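PDB 3DNF: 4-hydroxy-3-methylbut-2-enyl diphosphate reductase from Aquifex aeolicus, which catalyses the last step of the non-mevalonate isoprenoid pathway, reducing HMBPP to isopentenyl and dimethylallyl diphosphate with an iron-sulfur cluster. Local coordinates for residues 114-119 against 160-165; 106-111 against 187-192; 145-150 against 169-174. All coordinates share one frame; numbering follows the deposited sequence.

Contact 1. Residues 114-119 against 160-165; sequences YFVVLV and GIVAQT. With F3S (Fe3-s4 cluster), chain E.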
ATOM      1  N   TYR B 114      -0.561  -2.504 -16.584  1.00 30.24           N
ATOM      2  CA  TYR B 114      -0.582  -1.478 -15.518  1.00 29.67           C
ATOM      3  C   TYR B 114      -0.019  -0.123 -15.936  1.00 31.79           C
ATOM      4  O   TYR B 114       0.890  -0.056 -16.777  1.00 32.05           O
ATOM      5  CB  TYR B 114       0.238  -1.913 -14.279  1.00 30.17           C
ATOM      6  CG  TYR B 114      -0.359  -3.077 -13.545  1.00 30.03           C
ATOM      7  CD1 TYR B 114      -1.335  -2.882 -12.583  1.00 31.11           C
ATOM      8  CD2 TYR B 114       0.009  -4.408 -13.868  1.00 29.83           C
ATOM      9  CE1 TYR B 114      -1.911  -3.966 -11.923  1.00 30.12           C
ATOM     10  CE2 TYR B 114      -0.549  -5.488 -13.212  1.00 28.15           C
ATOM     11  CZ  TYR B 114      -1.519  -5.260 -12.236  1.00 29.68           C
ATOM     12  OH  TYR B 114      -2.086  -6.317 -11.597  1.00 29.26           O
ATOM     13  N   PHE B 115      -0.557   0.947 -15.339  1.00 29.80           N
ATOM     14  CA  PHE B 115       0.073   2.276 -15.378  1.00 29.86           C
ATOM     15  C   PHE B 115       1.131   2.263 -14.254  1.00 29.37           C
ATOM     16  O   PHE B 115       0.816   1.902 -13.150  1.00 30.05           O
ATOM     17  CB  PHE B 115      -0.972   3.342 -15.064  1.00 30.97           C
ATOM     18  CG  PHE B 115      -0.424   4.744 -15.017  1.00 31.67           C
ATOM     19  CD1 PHE B 115      -0.303   5.495 -16.185  1.00 32.24           C
ATOM     20  CD2 PHE B 115      -0.035   5.317 -13.798  1.00 31.18           C
ATOM     21  CE1 PHE B 115       0.201   6.813 -16.145  1.00 33.86           C
ATOM     22  CE2 PHE B 115       0.472   6.637 -13.746  1.00 31.92           C
ATOM     23  CZ  PHE B 115       0.571   7.388 -14.916  1.00 33.64           C
ATOM     24  N   VAL B 116       2.361   2.634 -14.561  1.00 28.58           N
ATOM     25  CA  VAL B 116       3.467   2.412 -13.600  1.00 29.53           C
ATOM     26  C   VAL B 116       3.723   3.669 -12.751  1.00 29.18           C
ATOM     27  O   VAL B 116       3.905   4.777 -13.252  1.00 30.88           O
ATOM     28  CB  VAL B 116       4.746   1.939 -14.329  1.00 29.91           C
ATOM     29  CG1 VAL B 116       5.962   1.868 -13.370  1.00 29.13           C
ATOM     30  CG2 VAL B 116       4.496   0.541 -14.918  1.00 29.34           C
ATOM     31  N   VAL B 117       3.838   3.447 -11.443  1.00 28.85           N
ATOM     32  CA  VAL B 117       4.363   4.436 -10.543  1.00 28.71           C
ATOM     33  C   VAL B 117       5.750   4.015 -10.028  1.00 28.21           C
ATOM     34  O   VAL B 117       5.913   2.916  -9.521  1.00 28.37           O
ATOM     35  CB  VAL B 117       3.384   4.616  -9.383  1.00 28.59           C
ATOM     36  CG1 VAL B 117       4.068   5.304  -8.195  1.00 29.85           C
ATOM     37  CG2 VAL B 117       2.125   5.392  -9.842  1.00 30.42           C
ATOM     38  N   LEU B 118       6.739   4.850 -10.280  1.00 27.99           N
ATOM     39  CA  LEU B 118       8.106   4.617  -9.781  0.70 28.69           C
ATOM     40  C   LEU B 118       8.281   5.541  -8.586  1.00 28.36           C
ATOM     41  O   LEU B 118       8.333   6.748  -8.761  1.00 28.79           O
ATOM     42  CB  LEU B 118       9.127   4.939 -10.882  0.70 28.64           C
ATOM     43  CG  LEU B 118      10.627   4.930 -10.590  0.70 28.83           C
ATOM     44  CD1 LEU B 118      11.015   3.592  -9.985  0.70 30.66           C
ATOM     45  CD2 LEU B 118      11.378   5.206 -11.925  0.70 29.86           C
ATOM     46  N   VAL B 119       8.397   4.970  -7.375  1.00 28.77           N
ATOM     47  CA  VAL B 119       8.612   5.783  -6.177  1.00 28.50           C
ATOM     48  C   VAL B 119      10.120   6.075  -6.041  1.00 28.88           C
ATOM     49  O   VAL B 119      10.952   5.169  -5.903  1.00 30.01           O
ATOM     50  CB  VAL B 119       8.036   5.112  -4.863  1.00 28.28           C
ATOM     51  CG1 VAL B 119       8.214   6.068  -3.666  1.00 26.55           C
ATOM     52  CG2 VAL B 119       6.545   4.714  -5.039  1.00 29.22           C
ATOM     53  N   GLY B 160       0.594  -0.220 -11.236  1.00 26.79           N
ATOM     54  CA  GLY B 160       1.747  -1.008 -10.769  1.00 28.81           C
ATOM     55  C   GLY B 160       2.807  -0.131 -10.142  1.00 28.08           C
ATOM     56  O   GLY B 160       3.253   0.867 -10.735  1.00 29.36           O
ATOM     57  N   ILE B 161       3.318  -0.564  -8.973  1.00 27.33           N
ATOM     58  CA  ILE B 161       4.200   0.269  -8.215  1.00 28.47           C
ATOM     59  C   ILE B 161       5.544  -0.402  -8.008  1.00 27.64           C
ATOM     60  O   ILE B 161       5.587  -1.554  -7.545  1.00 28.02           O
ATOM     61  CB  ILE B 161       3.564   0.678  -6.851  1.00 28.54           C
ATOM     62  CG1 ILE B 161       2.214   1.322  -7.121  1.00 29.07           C
ATOM     63  CG2 ILE B 161       4.468   1.629  -6.029  1.00 28.24           C
ATOM     64  CD1 ILE B 161       1.386   1.583  -5.871  1.00 29.78           C
ATOM     65  N   VAL B 162       6.599   0.329  -8.379  1.00 26.97           N
ATOM     66  CA  VAL B 162       7.973  -0.110  -8.096  1.00 28.12           C
ATOM     67  C   VAL B 162       8.741   1.002  -7.341  1.00 29.39           C
ATOM     68  O   VAL B 162       8.210   2.108  -7.126  1.00 28.71           O
ATOM     69  CB  VAL B 162       8.734  -0.538  -9.375  1.00 30.18           C
ATOM     70  CG1 VAL B 162       8.030  -1.743  -9.992  1.00 31.60           C
ATOM     71  CG2 VAL B 162       8.886   0.616 -10.332  1.00 29.63           C
ATOM     72  N   ALA B 163       9.969   0.694  -6.907  1.00 29.37           N
ATOM     73  CA  ALA B 163      10.760   1.647  -6.124  1.00 30.20           C
ATOM     74  C   ALA B 163      12.149   1.824  -6.709  1.00 29.50           C
ATOM     75  O   ALA B 163      12.756   0.891  -7.262  1.00 30.51           O
ATOM     76  CB  ALA B 163      10.891   1.195  -4.665  1.00 30.16           C
ATOM     77  N   GLN B 164      12.631   3.051  -6.621  1.00 30.75           N
ATOM     78  CA  GLN B 164      14.055   3.292  -6.768  1.00 29.78           C
ATOM     79  C   GLN B 164      14.742   2.421  -5.696  1.00 30.86           C
ATOM     80  O   GLN B 164      14.231   2.269  -4.586  1.00 30.08           O
ATOM     81  CB  GLN B 164      14.326   4.769  -6.545  1.00 29.95           C
ATOM     82  CG  GLN B 164      15.780   5.196  -6.794  1.00 31.15           C
ATOM     83  CD  GLN B 164      16.039   6.621  -6.352  1.00 32.79           C
ATOM     84  OE1 GLN B 164      15.118   7.327  -5.945  1.00 31.19           O
ATOM     85  NE2 GLN B 164      17.297   7.062  -6.431  1.00 32.69           N
ATOM     86  N   THR B 165      15.856   1.781  -6.051  1.00 30.25           N
ATOM     87  CA  THR B 165      16.505   0.799  -5.131  1.00 31.56           C
ATOM     88  C   THR B 165      16.807   1.357  -3.737  1.00 31.37           C
ATOM     89  O   THR B 165      16.737   0.633  -2.728  1.00 31.95           O
ATOM     90  CB  THR B 165      17.791   0.192  -5.720  1.00 30.44           C
ATOM     91  OG1 THR B 165      18.774   1.223  -5.978  1.00 32.40           O
ATOM     92  CG2 THR B 165      17.485  -0.628  -7.040  1.00 31.18           C
TER
HETATM   93 FE1  F3S E3302      21.685  -2.097  -3.612  1.00 28.55          FE
HETATM   94 FE3  F3S E3302      22.787  -2.406  -6.069  1.00 24.46          FE
HETATM   95 FE4  F3S E3302      23.855  -1.198  -4.205  1.00 33.47          FE
HETATM   96  S1  F3S E3302      20.673  -1.710  -5.592  1.00 25.24           S
HETATM   97  S2  F3S E3302      22.717  -0.354  -2.559  1.00 37.10           S
HETATM   98  S3  F3S E3302      23.531  -3.340  -4.127  1.00 27.28           S
HETATM   99  S4  F3S E3302      24.333  -0.718  -6.276  1.00 27.71           S

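Contact 2. Residues 106-111 against 187-192; sequences VCQLTR and KVINTI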
ATOM      1  N   VAL B 106       9.398  -2.829 -14.505  1.00 29.92           N
ATOM      2  CA  VAL B 106       8.495  -1.839 -15.173  1.00 30.47           C
ATOM      3  C   VAL B 106       7.999  -2.394 -16.488  1.00 31.12           C
ATOM      4  O   VAL B 106       6.817  -2.176 -16.893  1.00 30.24           O
ATOM      5  CB  VAL B 106       9.082  -0.416 -15.295  1.00 30.42           C
ATOM      6  CG1 VAL B 106       9.382   0.207 -13.903  1.00 31.51           C
ATOM      7  CG2 VAL B 106      10.295  -0.383 -16.244  1.00 32.51           C
ATOM      8  N   CYS B 107       8.829  -3.190 -17.132  1.00 32.20           N
ATOM      9  CA  CYS B 107       8.375  -3.797 -18.377  1.00 33.17           C
ATOM     10  C   CYS B 107       7.342  -4.923 -18.187  1.00 31.28           C
ATOM     11  O   CYS B 107       6.403  -5.032 -18.957  1.00 30.41           O
ATOM     12  CB  CYS B 107       9.550  -4.265 -19.229  1.00 34.14           C
ATOM     13  SG  CYS B 107      10.613  -2.851 -19.754  1.00 41.49           S
ATOM     14  N   GLN B 108       7.548  -5.746 -17.171  1.00 30.01           N
ATOM     15  CA  GLN B 108       6.592  -6.768 -16.779  1.00 29.33           C
ATOM     16  C   GLN B 108       5.247  -6.141 -16.457  1.00 28.52           C
ATOM     17  O   GLN B 108       4.235  -6.610 -16.976  1.00 28.13           O
ATOM     18  CB  GLN B 108       7.123  -7.592 -15.613  1.00 30.81           C
ATOM     19  CG  GLN B 108       6.134  -8.658 -15.146  1.00 33.41           C
ATOM     20  CD  GLN B 108       6.457  -9.149 -13.755  1.00 38.62           C
ATOM     21  OE1 GLN B 108       7.581  -8.992 -13.275  1.00 41.00           O
ATOM     22  NE2 GLN B 108       5.478  -9.735 -13.100  1.00 37.71           N
ATOM     23  N   LEU B 109       5.237  -5.080 -15.623  1.00 28.42           N
ATOM     24  CA  LEU B 109       4.013  -4.408 -15.264  1.00 28.96           C
ATOM     25  C   LEU B 109       3.295  -3.827 -16.497  1.00 28.63           C
ATOM     26  O   LEU B 109       2.055  -3.881 -16.591  1.00 28.91           O
ATOM     27  CB  LEU B 109       4.295  -3.322 -14.207  1.00 29.21           C
ATOM     28  CG  LEU B 109       4.633  -3.811 -12.770  1.00 29.44           C
ATOM     29  CD1 LEU B 109       5.068  -2.603 -11.924  1.00 32.41           C
ATOM     30  CD2 LEU B 109       3.460  -4.527 -12.086  1.00 31.97           C
ATOM     31  N   THR B 110       4.068  -3.300 -17.434  1.00 29.15           N
ATOM     32  CA  THR B 110       3.511  -2.788 -18.698  1.00 28.53           C
ATOM     33  C   THR B 110       2.820  -3.912 -19.515  1.00 29.23           C
ATOM     34  O   THR B 110       1.672  -3.757 -19.971  1.00 28.92           O
ATOM     35  CB  THR B 110       4.646  -2.104 -19.505  1.00 27.80           C
ATOM     36  OG1 THR B 110       5.082  -0.930 -18.787  1.00 30.10           O
ATOM     37  CG2 THR B 110       4.167  -1.747 -20.931  1.00 29.52           C
ATOM     38  N   ARG B 111       3.509  -5.040 -19.681  1.00 29.83           N
ATOM     39  CA  ARG B 111       2.935  -6.218 -20.344  1.00 30.60           C
ATOM     40  C   ARG B 111       1.626  -6.683 -19.696  1.00 29.81           C
ATOM     41  O   ARG B 111       0.708  -7.130 -20.376  1.00 31.01           O
ATOM     42  CB  ARG B 111       3.933  -7.373 -20.401  1.00 30.31           C
ATOM     43  CG  ARG B 111       5.172  -7.068 -21.257  1.00 31.63           C
ATOM     44  CD  ARG B 111       5.989  -8.352 -21.536  1.00 33.49           C
ATOM     45  NE  ARG B 111       6.566  -8.936 -20.319  1.00 36.82           N
ATOM     46  CZ  ARG B 111       7.764  -8.634 -19.800  1.00 37.87           C
ATOM     47  NH1 ARG B 111       8.572  -7.737 -20.360  1.00 38.26           N
ATOM     48  NH2 ARG B 111       8.169  -9.246 -18.701  1.00 39.23           N
ATOM     49  N   LYS B 187      -0.733  -3.418  -8.142  1.00 28.47           N
ATOM     50  CA  LYS B 187       0.279  -4.448  -8.002  1.00 27.68           C
ATOM     51  C   LYS B 187       1.599  -3.814  -7.607  1.00 27.23           C
ATOM     52  O   LYS B 187       2.035  -2.852  -8.218  1.00 28.24           O
ATOM     53  CB  LYS B 187       0.452  -5.263  -9.293  1.00 27.14           C
ATOM     54  CG  LYS B 187       1.575  -6.284  -9.231  1.00 27.31           C
ATOM     55  CD  LYS B 187       1.431  -7.278 -10.363  1.00 28.44           C
ATOM     56  CE  LYS B 187       2.622  -8.195 -10.499  1.00 36.65           C
ATOM     57  NZ  LYS B 187       2.295  -9.286 -11.475  1.00 36.37           N
ATOM     58  N   VAL B 188       2.232  -4.349  -6.565  1.00 27.73           N
ATOM     59  CA  VAL B 188       3.483  -3.808  -6.104  1.00 29.25           C
ATOM     60  C   VAL B 188       4.568  -4.828  -6.276  1.00 27.55           C
ATOM     61  O   VAL B 188       4.425  -5.986  -5.874  1.00 27.51           O
ATOM     62  CB  VAL B 188       3.415  -3.479  -4.580  1.00 28.39           C
ATOM     63  CG1 VAL B 188       4.736  -2.874  -4.043  1.00 30.79           C
ATOM     64  CG2 VAL B 188       2.200  -2.604  -4.279  1.00 29.07           C
ATOM     65  N   ILE B 189       5.642  -4.409  -6.946  1.00 28.72           N
ATOM     66  CA  ILE B 189       6.842  -5.223  -6.934  1.00 30.66           C
ATOM     67  C   ILE B 189       7.890  -4.441  -6.136  1.00 30.55           C
ATOM     68  O   ILE B 189       8.404  -3.394  -6.586  1.00 31.36           O
ATOM     69  CB  ILE B 189       7.322  -5.535  -8.357  1.00 31.82           C
ATOM     70  CG1 ILE B 189       6.214  -6.274  -9.122  1.00 32.45           C
ATOM     71  CG2 ILE B 189       8.693  -6.323  -8.275  1.00 31.80           C
ATOM     72  CD1 ILE B 189       6.524  -6.408 -10.622  1.00 33.54           C
ATOM     73  N   ASN B 190       8.173  -4.942  -4.937  1.00 31.99           N
ATOM     74  CA  ASN B 190       9.065  -4.220  -4.031  1.00 32.92           C
ATOM     75  C   ASN B 190      10.524  -4.388  -4.459  1.00 32.69           C
ATOM     76  O   ASN B 190      11.155  -5.402  -4.175  1.00 32.54           O
ATOM     77  CB  ASN B 190       8.895  -4.657  -2.577  1.00 32.51           C
ATOM     78  CG  ASN B 190       9.728  -3.804  -1.605  1.00 34.88           C
ATOM     79  OD1 ASN B 190      10.717  -3.155  -1.995  1.00 36.46           O
ATOM     80  ND2 ASN B 190       9.353  -3.817  -0.366  1.00 32.81           N
ATOM     81  N   THR B 191      11.041  -3.359  -5.118  1.00 30.86           N
ATOM     82  CA  THR B 191      12.415  -3.407  -5.633  1.00 32.50           C
ATOM     83  C   THR B 191      13.429  -2.628  -4.755  1.00 32.92           C
ATOM     84  O   THR B 191      14.555  -2.331  -5.203  1.00 33.50           O
ATOM     85  CB  THR B 191      12.427  -2.834  -7.038  1.00 32.56           C
ATOM     86  OG1 THR B 191      11.741  -1.589  -7.030  1.00 30.81           O
ATOM     87  CG2 THR B 191      11.772  -3.794  -8.060  1.00 32.27           C
ATOM     88  N   ILE B 192      13.034  -2.292  -3.522  1.00 32.89           N
ATOM     89  CA  ILE B 192      13.949  -1.648  -2.553  1.00 32.54           C
ATOM     90  C   ILE B 192      15.065  -2.612  -2.194  1.00 32.88           C
ATOM     91  O   ILE B 192      14.810  -3.740  -1.800  1.00 32.47           O
ATOM     92  CB  ILE B 192      13.207  -1.182  -1.275  1.00 32.79           C
ATOM     93  CG1 ILE B 192      12.172  -0.114  -1.660  1.00 32.38           C
ATOM     94  CG2 ILE B 192      14.189  -0.665  -0.215  1.00 32.88           C
ATOM     95  CD1 ILE B 192      11.367   0.451  -0.464  1.00 31.55           C
TER
HETATM   96  O   HOH W   1       4.522 -11.419 -11.252  1.00 31.23           O

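Contact 3. Residues 145-150 against 169-174; sequences ETLEDI and EEFFKE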
ATOM      1  N   GLU B 145       7.653  11.382  -6.082  1.00 32.58           N
ATOM      2  CA  GLU B 145       8.714  11.789  -5.169  1.00 34.04           C
ATOM      3  C   GLU B 145       8.126  12.323  -3.876  1.00 35.22           C
ATOM      4  O   GLU B 145       8.727  12.193  -2.799  1.00 35.72           O
ATOM      5  CB  GLU B 145       9.651  12.813  -5.821  1.00 34.65           C
ATOM      6  CG  GLU B 145      10.812  13.156  -4.909  1.00 37.40           C
ATOM      7  CD  GLU B 145      11.898  13.959  -5.576  1.00 42.88           C
ATOM      8  OE1 GLU B 145      11.926  14.048  -6.832  1.00 41.69           O
ATOM      9  OE2 GLU B 145      12.755  14.472  -4.816  1.00 45.24           O
ATOM     10  N   THR B 146       6.953  12.920  -3.995  1.00 36.19           N
ATOM     11  CA  THR B 146       6.185  13.334  -2.833  1.00 36.70           C
ATOM     12  C   THR B 146       4.737  12.896  -3.029  1.00 37.66           C
ATOM     13  O   THR B 146       4.327  12.558  -4.136  1.00 38.00           O
ATOM     14  CB  THR B 146       6.263  14.867  -2.568  1.00 37.00           C
ATOM     15  OG1 THR B 146       5.536  15.570  -3.584  1.00 37.35           O
ATOM     16  CG2 THR B 146       7.696  15.333  -2.541  1.00 38.17           C
ATOM     17  N   LEU B 147       3.949  12.920  -1.960  1.00 37.97           N
ATOM     18  CA  LEU B 147       2.615  12.357  -2.016  1.00 39.54           C
ATOM     19  C   LEU B 147       1.717  13.083  -3.031  1.00 39.83           C
ATOM     20  O   LEU B 147       0.841  12.467  -3.632  1.00 40.56           O
ATOM     21  CB  LEU B 147       2.001  12.293  -0.615  1.00 39.30           C
ATOM     22  CG  LEU B 147       0.989  11.196  -0.268  1.00 39.96           C
ATOM     23  CD1 LEU B 147       1.415   9.782  -0.675  1.00 40.73           C
ATOM     24  CD2 LEU B 147       0.723  11.256   1.234  1.00 41.12           C
ATOM     25  N   GLU B 148       1.990  14.366  -3.267  1.00 40.12           N
ATOM     26  CA  GLU B 148       1.218  15.164  -4.228  1.00 40.76           C
ATOM     27  C   GLU B 148       1.385  14.663  -5.666  1.00 39.48           C
ATOM     28  O   GLU B 148       0.512  14.911  -6.511  1.00 40.40           O
ATOM     29  CB  GLU B 148       1.587  16.652  -4.137  1.00 41.34           C
ATOM     30  CG  GLU B 148       0.668  17.461  -3.237  1.00 44.66           C
ATOM     31  CD  GLU B 148       0.398  18.867  -3.787  1.00 49.26           C
ATOM     32  OE1 GLU B 148       1.346  19.510  -4.302  1.00 50.56           O
ATOM     33  OE2 GLU B 148      -0.767  19.335  -3.696  1.00 51.92           O
ATOM     34  N   ASP B 149       2.474  13.931  -5.921  1.00 37.08           N
ATOM     35  CA  ASP B 149       2.740  13.342  -7.246  1.00 36.07           C
ATOM     36  C   ASP B 149       1.761  12.229  -7.667  1.00 34.81           C
ATOM     37  O   ASP B 149       1.666  11.909  -8.848  1.00 33.44           O
ATOM     38  CB  ASP B 149       4.166  12.796  -7.326  1.00 35.39           C
ATOM     39  CG  ASP B 149       5.234  13.883  -7.331  1.00 38.19           C
ATOM     40  OD1 ASP B 149       4.972  14.996  -7.811  1.00 40.29           O
ATOM     41  OD2 ASP B 149       6.379  13.606  -6.904  1.00 39.21           O
ATOM     42  N   ILE B 150       1.038  11.626  -6.724  1.00 34.20           N
ATOM     43  CA  ILE B 150       0.201  10.464  -7.060  1.00 33.58           C
ATOM     44  C   ILE B 150      -1.076  10.754  -7.874  1.00 33.55           C
ATOM     45  O   ILE B 150      -1.662   9.839  -8.456  1.00 32.86           O
ATOM     46  CB  ILE B 150      -0.151   9.598  -5.825  1.00 34.16           C
ATOM     47  CG1 ILE B 150      -1.132  10.327  -4.907  1.00 34.12           C
ATOM     48  CG2 ILE B 150       1.100   9.203  -5.086  1.00 33.60           C
ATOM     49  CD1 ILE B 150      -1.689   9.415  -3.816  1.00 34.99           C
ATOM     50  N   GLU B 169      11.766   3.193   2.984  1.00 30.55           N
ATOM     51  CA  GLU B 169      10.605   2.304   3.156  1.00 31.07           C
ATOM     52  C   GLU B 169       9.392   3.038   3.681  1.00 30.82           C
ATOM     53  O   GLU B 169       8.261   2.722   3.305  1.00 30.55           O
ATOM     54  CB  GLU B 169      10.941   1.172   4.119  1.00 32.16           C
ATOM     55  CG  GLU B 169      11.964   0.149   3.589  1.00 34.70           C
ATOM     56  CD  GLU B 169      12.012  -1.092   4.477  1.00 35.10           C
ATOM     57  OE1 GLU B 169      11.713  -0.998   5.675  1.00 40.99           O
ATOM     58  OE2 GLU B 169      12.364  -2.178   3.982  1.00 41.60           O
ATOM     59  N   GLU B 170       9.603   4.005   4.572  1.00 29.93           N
ATOM     60  CA  GLU B 170       8.473   4.734   5.120  1.00 30.90           C
ATOM     61  C   GLU B 170       7.610   5.429   4.081  1.00 28.76           C
ATOM     62  O   GLU B 170       6.387   5.331   4.123  1.00 28.88           O
ATOM     63  CB  GLU B 170       8.945   5.737   6.167  1.00 30.32           C
ATOM     64  CG  GLU B 170       8.611   5.299   7.568  1.00 37.43           C
ATOM     65  CD  GLU B 170       8.686   6.443   8.566  1.00 42.82           C
ATOM     66  OE1 GLU B 170       9.591   7.297   8.423  1.00 45.26           O
ATOM     67  OE2 GLU B 170       7.843   6.478   9.490  1.00 44.89           O
ATOM     68  N   PHE B 171       8.246   6.111   3.138  1.00 29.10           N
ATOM     69  CA  PHE B 171       7.470   6.749   2.062  1.00 27.88           C
ATOM     70  C   PHE B 171       6.862   5.762   1.075  1.00 28.20           C
ATOM     71  O   PHE B 171       5.724   5.917   0.632  1.00 26.88           O
ATOM     72  CB  PHE B 171       8.280   7.848   1.366  1.00 28.05           C
ATOM     73  CG  PHE B 171       7.484   8.609   0.347  1.00 29.48           C
ATOM     74  CD1 PHE B 171       6.364   9.347   0.721  1.00 31.00           C
ATOM     75  CD2 PHE B 171       7.853   8.569  -0.988  1.00 32.15           C
ATOM     76  CE1 PHE B 171       5.609  10.037  -0.228  1.00 32.94           C
ATOM     77  CE2 PHE B 171       7.111   9.254  -1.952  1.00 33.13           C
ATOM     78  CZ  PHE B 171       5.996   9.999  -1.569  1.00 33.19           C
ATOM     79  N   PHE B 172       7.603   4.713   0.793  1.00 27.34           N
ATOM     80  CA  PHE B 172       7.097   3.693  -0.123  1.00 28.36           C
ATOM     81  C   PHE B 172       5.831   3.061   0.456  1.00 28.09           C
ATOM     82  O   PHE B 172       4.845   2.906  -0.235  1.00 29.01           O
ATOM     83  CB  PHE B 172       8.145   2.638  -0.288  1.00 27.96           C
ATOM     84  CG  PHE B 172       7.799   1.624  -1.331  1.00 28.44           C
ATOM     85  CD1 PHE B 172       7.737   2.003  -2.685  1.00 34.48           C
ATOM     86  CD2 PHE B 172       7.468   0.312  -0.957  1.00 28.77           C
ATOM     87  CE1 PHE B 172       7.410   1.087  -3.645  1.00 33.59           C
ATOM     88  CE2 PHE B 172       7.153  -0.633  -1.935  1.00 31.53           C
ATOM     89  CZ  PHE B 172       7.105  -0.230  -3.281  1.00 31.14           C
ATOM     90  N   LYS B 173       5.856   2.765   1.762  1.00 28.70           N
ATOM     91  CA  LYS B 173       4.710   2.171   2.469  1.00 29.10           C
ATOM     92  C   LYS B 173       3.466   3.092   2.391  1.00 29.56           C
ATOM     93  O   LYS B 173       2.346   2.626   2.147  1.00 29.61           O
ATOM     94  CB  LYS B 173       5.092   1.820   3.915  1.00 29.26           C
ATOM     95  CG  LYS B 173       3.923   1.453   4.783  1.00 30.66           C
ATOM     96  CD  LYS B 173       4.359   1.044   6.163  1.00 31.39           C
ATOM     97  CE  LYS B 173       3.141   0.734   6.995  1.00 30.55           C
ATOM     98  NZ  LYS B 173       3.565   0.444   8.386  1.00 31.36           N
ATOM     99  N   GLU B 174       3.698   4.397   2.570  1.00 29.59           N
ATOM    100  CA  GLU B 174       2.652   5.413   2.497  1.00 30.58           C
ATOM    101  C   GLU B 174       2.027   5.519   1.108  1.00 29.51           C
ATOM    102  O   GLU B 174       0.785   5.587   1.008  1.00 28.95           O
ATOM    103  CB  GLU B 174       3.207   6.786   2.948  1.00 30.69           C
ATOM    104  CG  GLU B 174       2.241   7.957   2.809  1.00 35.70           C
ATOM    105  CD  GLU B 174       1.104   7.911   3.806  1.00 39.70           C
ATOM    106  OE1 GLU B 174       1.191   7.140   4.791  1.00 43.37           O
ATOM    107  OE2 GLU B 174       0.099   8.637   3.605  1.00 42.30           O
TER

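Contact 1. Residues 114-119 against 160-165
From Val116 beside Gly160 to Val119 beside Ala163, strand 115-119 runs parallel to strand 158-163; the axes of residues 115-119 and 160-163 come within 4.6 Å, 23° from exact alignment. Five backbone hydrogen bonds join them. Val117 gives its N to Gly160 O at 2.7 Å and takes Val162 N on its own O, while Val119 likewise bonds Val162 O and, through its O, Gln164 N at 2.8 Å, so the pairing runs one residue past strand 158-163. Side chains alternate between the two faces. On one, Leu118, in one of its two conformers, brings CD1 to 3.7 Å from Val162 CG2. On the other, Val119 CG2, anti to the carbonyl carbon, meets Ile161 CG2 at 3.8 Å, and Val117 CB lies near Ile161 CG1. At the start, Tyr114 CB stands 3.5 Å from Gly160 N, and a CB on the glycine would sit tightly against Tyr114 CB. At the far end Thr165 turns from strand 115-119 to the iron-sulfur cluster, its CB 3.5 Å from sulfur S1, and its OG1 is hydrogen-bonded to Glu126, the probable proton donor. Gln164 OE1 is held by Glu121 N. Helices 97-111 and 125-136 pack on the face of Val116, Leu118 and Val162, helix 169-182 packs against Val119 and Ala163 on the other, and strands 141-144 and 185-189 flank the pair in the sheet.

Contact 2. Residues 106-111 against 187-192
Helix 97-111 packs on one face of a four-stranded parallel sheet in an open alpha/beta lobe, and here Leu109 and Gln108 of its last turns meet Lys187 and Ile189 of the edge strand 185-189. The helix runs nearly antiparallel to the strand, at 160°, with 10.2 Å between the short axes. Leu109 and Ile189 reach toward each other tip to tip, Leu109 CG lying 3.9 Å from Ile189 CD1. Leu109 CD2 rests against the aliphatic part of Lys187, 3.8 Å from its CD. The lysine is extended throughout, with CG anti to the backbone N (chi1 176°), and its chain carries NZ past the leucine to the tip of Gln108, which it crosses at about a right angle. Lys187 NZ forms salt bridges with Glu112 and with Glu185 of the second subunit, and Glu112 also accepts from Gln108 NE2. An alanine in place of Lys187 would probably leave both glutamates without this cation and open a gap beside Leu109 CD2. The backbone of Lys187 and Val188 pairs antiparallel with a strand of the second subunit, which continues the sheet across the interface. Gln108 NE2 and Lys187 NZ, both donors and 3.6 Å apart, do not bond each other; a water to one side of the pair accepts from both, at 3.1 Å from Lys187 NZ and through a weak bond from Gln108 NE2.

Contact 3. Residues 145-150 against 169-174
Asp149 OD2 is gripped by two backbone donors, Glu145 N at 2.7 Å and Thr146 N at 3.0 Å. The first uses the anti lone pair of the oxygen; the second comes from above the carboxylate plane, 48° out of it. This holds in shape the turn that Phe171 of helix 169-182 presses against. With CG anti to the backbone N (chi1 -175°), the ring projects from the helix to the loop, its CZ 3.5 Å from Thr146 C and its CE2 3.5 Å from Glu145 O. Leu147 N lies at the ring edge, near its plane, 3.6 Å from CZ. Residues 145-150 open the connection from edge strand 141-144 past strand 115-119 to parallel strand 158-163; a 3-10 segment begins at residues 147-149, and the contact joins this connection to the helix following strand 158-163. A turn farther along, Leu147 meets Glu174 at about a right angle: both leucine methyls lie near Glu174 CG, and CD2 is 3.6 Å from Glu174 OE2. That oxygen forms a salt bridge with Lys173 of the second subunit, while Asp149 OD1 pairs with Lys122 of the same chain.

Overall arrangement
All three contacts lie in one lobe, around the sheet of strands 141-144, 115-119, 158-163 and 185-189. Contact 1 is its buried centre, held by regular backbone bonds between the two inner strands. Contact 2 is also buried but works through side chains, a helix on one face meeting the edge strand with apolar side chains beside the polar ends of Gln108 and Lys187. Contact 3 lies at the surface on the other face, where an aromatic ring meets loop backbone. Strand 158-163 links contacts 1 and 2 through Ile161 N and Lys187 O, 2.7 Å apart, and Phe172 packs on residues of both. All three touch the second subunit, contact 1 only through Tyr114; among them contact 1 reaches the cluster, through Thr165.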